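Local atomic coordinates of putative polysaccharide binding proteins (DUF1812) (Bacteroides thetaiotaomicron VPI-5482, PDB entry 3GF8), a protein that is of experimentally undefined function but, as a lipoprotein of the FimB/Mfa2 family, probably takes part in assembling or attaching fimbriae at the bacterial outer membrane. Residues A[112-117]-A[189-194]; A[249-254]-A[285-290]. All blocks are in the same frame, centred on the assembly; numbering follows the deposited sequence.

How the contacts relate
From the N terminus, the chain runs through the strands up to 105-108 before reaching 112-117, which opens contact 1. That contact closes when 189-194 returns after 71 residues, rich in strand and without helix, to lie parallel to the short strand 115-116, an edge strand of a five-stranded mixed sheet in this chain. The two contacts neither nest nor cross: contact 2 opens only at 249-254, the loop between helices 241-246 and 257-263, and closes 30 residues later on strand 287-290, beyond the hairpin partners 266-273 and 279-284. The centres of contacts 1 and 2 lie about 30 Å apart. Contact 2 joins an interhelical loop to a strand pairing with 279-284.

Contact 1 (A[112-117]-A[189-194]); sequences ASLIIN and DDDVLS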
loop_
_atom_site.group_PDB
_atom_site.type_symbol
_atom_site.label_atom_id
_atom_site.label_comp_id
_atom_site.label_asym_id
_atom_site.label_seq_id
_atom_site.Cartn_x
_atom_site.Cartn_y
_atom_site.Cartn_z
ATOM N N ALA A 112 12.133 -17.315 -5.866
ATOM C CA ALA A 112 11.346 -18.554 -6.005
ATOM C C ALA A 112 10.579 -18.873 -4.766
ATOM O O ALA A 112 9.483 -19.454 -4.858
ATOM C CB ALA A 112 12.226 -19.787 -6.367
ATOM N N SER A 113 11.144 -18.544 -3.602
ATOM C CA SER A 113 10.458 -18.848 -2.347
ATOM C C SER A 113 9.162 -18.057 -2.102
ATOM O O SER A 113 8.423 -18.374 -1.207
ATOM C CB SER A 113 11.381 -18.580 -1.170
ATOM O OG SER A 113 11.445 -17.197 -0.904
ATOM N N LEU A 114 8.917 -16.995 -2.854
ATOM C CA LEU A 114 7.739 -16.151 -2.635
ATOM C C LEU A 114 7.655 -15.485 -1.250
ATOM O O LEU A 114 6.584 -15.068 -0.832
ATOM C CB LEU A 114 6.466 -16.949 -2.883
ATOM C CG LEU A 114 6.429 -17.758 -4.177
ATOM C CD1 LEU A 114 5.120 -18.464 -4.164
ATOM C CD2 LEU A 114 6.592 -16.849 -5.425
ATOM N N ILE A 115 8.776 -15.386 -0.553
ATOM C CA ILE A 115 8.853 -14.690 0.730
ATOM C C ILE A 115 9.359 -13.280 0.496
ATOM O O ILE A 115 10.341 -13.078 -0.180
ATOM C CB ILE A 115 9.830 -15.387 1.667
ATOM C CG1 ILE A 115 9.315 -16.778 1.971
ATOM C CG2 ILE A 115 10.031 -14.593 2.942
ATOM C CD1 ILE A 115 10.311 -17.688 2.707
ATOM N N ILE A 116 8.679 -12.303 1.046
ATOM C CA ILE A 116 9.118 -10.905 0.992
ATOM C C ILE A 116 9.411 -10.493 2.435
ATOM O O ILE A 116 8.519 -10.572 3.255
ATOM C CB ILE A 116 7.977 -10.010 0.452
ATOM C CG1 ILE A 116 7.551 -10.480 -0.950
ATOM C CG2 ILE A 116 8.386 -8.505 0.485
ATOM C CD1 ILE A 116 8.522 -10.082 -2.046
ATOM N N ASN A 117 10.636 -10.070 2.743
ATOM C CA ASN A 117 10.971 -9.674 4.108
ATOM C C ASN A 117 11.749 -8.384 4.167
ATOM O O ASN A 117 12.509 -8.168 5.097
ATOM C CB ASN A 117 11.719 -10.801 4.873
ATOM C CG ASN A 117 12.952 -11.295 4.143
ATOM O OD1 ASN A 117 13.415 -10.687 3.171
ATOM N ND2 ASN A 117 13.494 -12.415 4.609
ATOM N N ASP A 189 -3.780 -11.375 -11.367
ATOM C CA ASP A 189 -3.492 -12.723 -10.919
ATOM C C ASP A 189 -1.992 -12.810 -10.675
ATOM O O ASP A 189 -1.196 -12.218 -11.409
ATOM C CB ASP A 189 -3.942 -13.760 -11.954
ATOM C CG ASP A 189 -5.475 -13.940 -11.978
ATOM O OD1 ASP A 189 -6.181 -13.238 -11.221
ATOM O OD2 ASP A 189 -5.985 -14.779 -12.743
ATOM N N ASP A 190 -1.617 -13.512 -9.621
ATOM C CA ASP A 190 -0.215 -13.591 -9.199
ATOM C C ASP A 190 -0.101 -14.745 -8.233
ATOM O O ASP A 190 -1.115 -15.297 -7.813
ATOM C CB ASP A 190 0.241 -12.262 -8.567
ATOM C CG ASP A 190 1.782 -12.141 -8.445
ATOM O OD1 ASP A 190 2.521 -13.013 -8.945
ATOM O OD2 ASP A 190 2.264 -11.172 -7.816
ATOM N N ASP A 191 1.125 -15.160 -7.935
ATOM C CA ASP A 191 1.344 -16.100 -6.840
ATOM C C ASP A 191 0.975 -15.469 -5.535
ATOM O O ASP A 191 0.994 -14.252 -5.415
ATOM C CB ASP A 191 2.812 -16.503 -6.777
ATOM C CG ASP A 191 3.213 -17.353 -7.952
ATOM O OD1 ASP A 191 2.465 -18.304 -8.240
ATOM O OD2 ASP A 191 4.242 -17.077 -8.594
ATOM N N VAL A 192 0.649 -16.325 -4.556
ATOM C CA VAL A 192 0.514 -15.907 -3.162
ATOM C C VAL A 192 1.888 -15.716 -2.519
ATOM O O VAL A 192 2.738 -16.616 -2.552
ATOM C CB VAL A 192 -0.295 -16.940 -2.359
ATOM C CG1 VAL A 192 -0.385 -16.561 -0.839
ATOM C CG2 VAL A 192 -1.680 -17.089 -2.985
ATOM N N LEU A 193 2.070 -14.544 -1.914
ATOM C CA LEU A 193 3.300 -14.174 -1.264
ATOM C C LEU A 193 3.133 -14.255 0.268
ATOM O O LEU A 193 2.021 -14.076 0.796
ATOM C CB LEU A 193 3.713 -12.757 -1.687
ATOM C CG LEU A 193 3.867 -12.456 -3.183
ATOM C CD1 LEU A 193 4.250 -10.994 -3.374
ATOM C CD2 LEU A 193 4.859 -13.424 -3.906
ATOM N N SER A 194 4.248 -14.572 0.940
ATOM C CA SER A 194 4.403 -14.575 2.397
ATOM C C SER A 194 5.238 -13.359 2.811
ATOM O O SER A 194 6.448 -13.313 2.600
ATOM C CB SER A 194 5.091 -15.873 2.846
ATOM O OG SER A 194 5.231 -15.957 4.269
#
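L114 and L193 meet at the start of a short parallel pairing in which I115 stands opposite S194, their CA atoms 4.8 Å apart. Two backbone bonds flank that pair. S194 N donates to L114 O over 3.0 Å, in a nearly straight bond. I116 N donates to S194 O over 2.9 Å. S194 thus uses both its N-H and its carbonyl on the same neighbouring strand, the pattern of a parallel bridge.

The L114 side chain carries most of the remaining contact. Its CB faces V192 O and lies 4.0 Å from CD2 of L193. A chi1 of -48° sets CG beside the backbone N and anti to the carbonyl carbon, and the two methyls it bears reach V192 and D191. CD1 comes within 3.4 Å of V192 O and also touches CB of D191, whereas CD2 meets that same CB and OD2 of the carboxylate. The leucine crosses the aspartate at about a right angle, with its methyls against the aliphatic base of the acid.

The other methyl of L193, CD1, reaches CG1 of I116 at 4.1 Å, and L108 of strand 105-108 touches both residues. S194 OG turns to partners outside the pair, E173 and R196. Just before the strand, S113 OG accepts from I115 N over 3.2 Å, an ST turn that leads the chain into the bridge. The arrangement is a parallel edge pairing: strand 115-116 adds to 193-195 at the margin of a five-stranded mixed sheet within this fimbrial-anchor family protein of the transthyretin clan.

Contact 2 (A[249-254]-A[285-290]); sequences NAEGKN and NGWVHR
The backbones of E251 and W287 approach to 6.7 Å between CA atoms, where two overlapping turns, with positive phi at A250, E251 and G252 and bonds from G252 N to N249 O and from K253 N to A250 O, lie against strand 287-290 without pairing to it. The W287 indole receives these turns over one face. CA of E251 stands 3.8 Å from the centroid of the five-membered ring, a CH-pi contact, while ND2 of N249 sits above the six-membered ring toward its rim, 3.2 Å from CE3. The N249 amide plane is turned 75° to the indole. G252 adds its N over the same face, with backbone angles suited to glycine.

The strand that carries W287 is the last of a meander, 266-273, 279-284 and 287-290, onto which the interhelical loop folds at the protein surface. E251 bridges to the entrance of that strand. Its chain runs extended beyond CG (chi2 -178°), and OE2 accepts from N285 ND2 over 2.8 Å, met from above the carboxylate plane; Y260 and Q264 also bond to OE2. OE1 accepts from a water at 2.7 Å, which lies at the indole edge, accepts from W287 NE1 and donates to N285 O. An alanine in place of E251 would probably leave Y260, Q264 and the water without this carboxylate, and N285 ND2 with N266 O as its remaining partner.

A second water, in the plane of the H289 ring, donates to N249 OD1 and is hydrogen-bonded to H289 NE2 at 2.8 Å. N249 OD1 itself lies at the imidazole edge, 3.2 Å from H289 CE1.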
loop_
_atom_site.group_PDB
_atom_site.type_symbol
_atom_site.label_atom_id
_atom_site.label_comp_id
_atom_site.label_asym_id
_atom_site.label_seq_id
_atom_site.Cartn_x
_atom_site.Cartn_y
_atom_site.Cartn_z
ATOM N N ASN A 249 -13.868 0.570 13.458
ATOM C CA ASN A 249 -14.643 1.775 13.118
ATOM C C ASN A 249 -13.937 2.762 12.193
ATOM O O ASN A 249 -14.273 3.954 12.173
ATOM C CB ASN A 249 -15.017 2.496 14.432
ATOM C CG ASN A 249 -13.763 2.867 15.312
ATOM O OD1 ASN A 249 -12.639 2.322 15.153
ATOM N ND2 ASN A 249 -13.978 3.796 16.244
ATOM N N ALA A 250 -12.940 2.292 11.442
ATOM C CA ALA A 250 -12.095 3.203 10.627
ATOM C C ALA A 250 -11.594 4.371 11.508
ATOM O O ALA A 250 -11.631 5.558 11.141
ATOM C CB ALA A 250 -12.856 3.712 9.429
ATOM N N GLU A 251 -11.165 4.003 12.700
ATOM C CA GLU A 251 -10.571 4.944 13.634
ATOM C C GLU A 251 -11.500 6.104 13.951
ATOM O O GLU A 251 -11.079 7.228 14.127
ATOM C CB GLU A 251 -9.199 5.402 13.121
ATOM C CG GLU A 251 -8.239 4.200 12.980
ATOM C CD GLU A 251 -6.848 4.598 12.516
ATOM O OE1 GLU A 251 -6.381 5.673 12.952
ATOM O OE2 GLU A 251 -6.232 3.830 11.735
ATOM N N GLY A 252 -12.784 5.800 14.023
ATOM C CA GLY A 252 -13.779 6.778 14.429
ATOM C C GLY A 252 -14.307 7.573 13.273
ATOM O O GLY A 252 -15.081 8.491 13.472
ATOM N N LYS A 253 -13.893 7.249 12.051
ATOM C CA LYS A 253 -14.364 8.014 10.911
ATOM C C LYS A 253 -15.496 7.299 10.214
ATOM O O LYS A 253 -15.815 6.141 10.533
ATOM C CB LYS A 253 -13.213 8.330 9.960
ATOM C CG LYS A 253 -12.100 9.087 10.675
ATOM C CD LYS A 253 -11.533 10.211 9.829
ATOM C CE LYS A 253 -10.159 10.663 10.313
ATOM N NZ LYS A 253 -10.237 11.320 11.632
ATOM N N ASN A 254 -16.125 8.041 9.307
ATOM C CA ASN A 254 -17.245 7.567 8.475
ATOM C C ASN A 254 -16.667 7.075 7.157
ATOM O O ASN A 254 -16.725 7.785 6.139
ATOM C CB ASN A 254 -18.267 8.702 8.192
ATOM N N ASN A 285 -4.317 1.255 16.329
ATOM C CA ASN A 285 -3.990 2.679 16.460
ATOM C C ASN A 285 -4.762 3.335 17.624
ATOM O O ASN A 285 -5.386 4.376 17.473
ATOM C CB ASN A 285 -4.248 3.394 15.126
ATOM C CG ASN A 285 -3.337 2.905 13.997
ATOM O OD1 ASN A 285 -2.271 2.374 14.265
ATOM N ND2 ASN A 285 -3.763 3.085 12.719
ATOM N N GLY A 286 -4.713 2.716 18.792
ATOM C CA GLY A 286 -5.313 3.308 19.971
ATOM C C GLY A 286 -6.756 2.916 20.233
ATOM O O GLY A 286 -7.220 3.071 21.368
ATOM N N TRP A 287 -7.454 2.393 19.216
ATOM C CA TRP A 287 -8.860 2.020 19.366
ATOM C C TRP A 287 -8.999 0.592 19.798
ATOM O O TRP A 287 -8.548 -0.288 19.087
ATOM C CB TRP A 287 -9.628 2.204 18.066
ATOM C CG TRP A 287 -9.657 3.624 17.630
ATOM C CD1 TRP A 287 -8.683 4.293 16.940
ATOM C CD2 TRP A 287 -10.697 4.582 17.896
ATOM N NE1 TRP A 287 -9.073 5.609 16.729
ATOM C CE2 TRP A 287 -10.303 5.807 17.303
ATOM C CE3 TRP A 287 -11.917 4.525 18.584
ATOM C CZ2 TRP A 287 -11.079 6.966 17.394
ATOM C CZ3 TRP A 287 -12.695 5.665 18.654
ATOM C CH2 TRP A 287 -12.270 6.881 18.047
ATOM N N VAL A 288 -9.661 0.389 20.940
ATOM C CA VAL A 288 -9.908 -0.919 21.497
ATOM C C VAL A 288 -11.149 -1.542 20.860
ATOM O O VAL A 288 -12.132 -0.858 20.745
ATOM C CB VAL A 288 -10.135 -0.799 23.001
ATOM C CG1 VAL A 288 -10.293 -2.163 23.606
ATOM C CG2 VAL A 288 -8.979 0.011 23.660
ATOM N N HIS A 289 -11.058 -2.798 20.402
ATOM C CA HIS A 289 -12.178 -3.595 19.856
ATOM C C HIS A 289 -12.212 -5.038 20.403
ATOM O O HIS A 289 -11.238 -5.796 20.249
ATOM C CB HIS A 289 -12.083 -3.660 18.335
ATOM C CG HIS A 289 -11.998 -2.316 17.686
ATOM N ND1 HIS A 289 -13.074 -1.457 17.609
ATOM C CD2 HIS A 289 -10.967 -1.683 17.078
ATOM C CE1 HIS A 289 -12.705 -0.352 16.986
ATOM N NE2 HIS A 289 -11.429 -0.463 16.657
ATOM N N ARG A 290 -13.314 -5.395 21.069
ATOM C CA ARG A 290 -13.602 -6.774 21.483
ATOM C C ARG A 290 -13.783 -7.659 20.239
ATOM O O ARG A 290 -14.390 -7.244 19.260
ATOM C CB ARG A 290 -14.888 -6.827 22.305
ATOM C CG ARG A 290 -15.235 -8.210 22.933
ATOM C CD ARG A 290 -14.350 -8.451 24.162
ATOM N NE ARG A 290 -14.726 -9.594 25.012
ATOM C CZ ARG A 290 -14.503 -10.881 24.733
ATOM N NH1 ARG A 290 -13.910 -11.224 23.589
ATOM N NH2 ARG A 290 -14.884 -11.833 25.606
HETATM O O HOH W 1 -9.771 1.250 15.123
HETATM O O HOH W 2 -6.600 6.535 15.452
#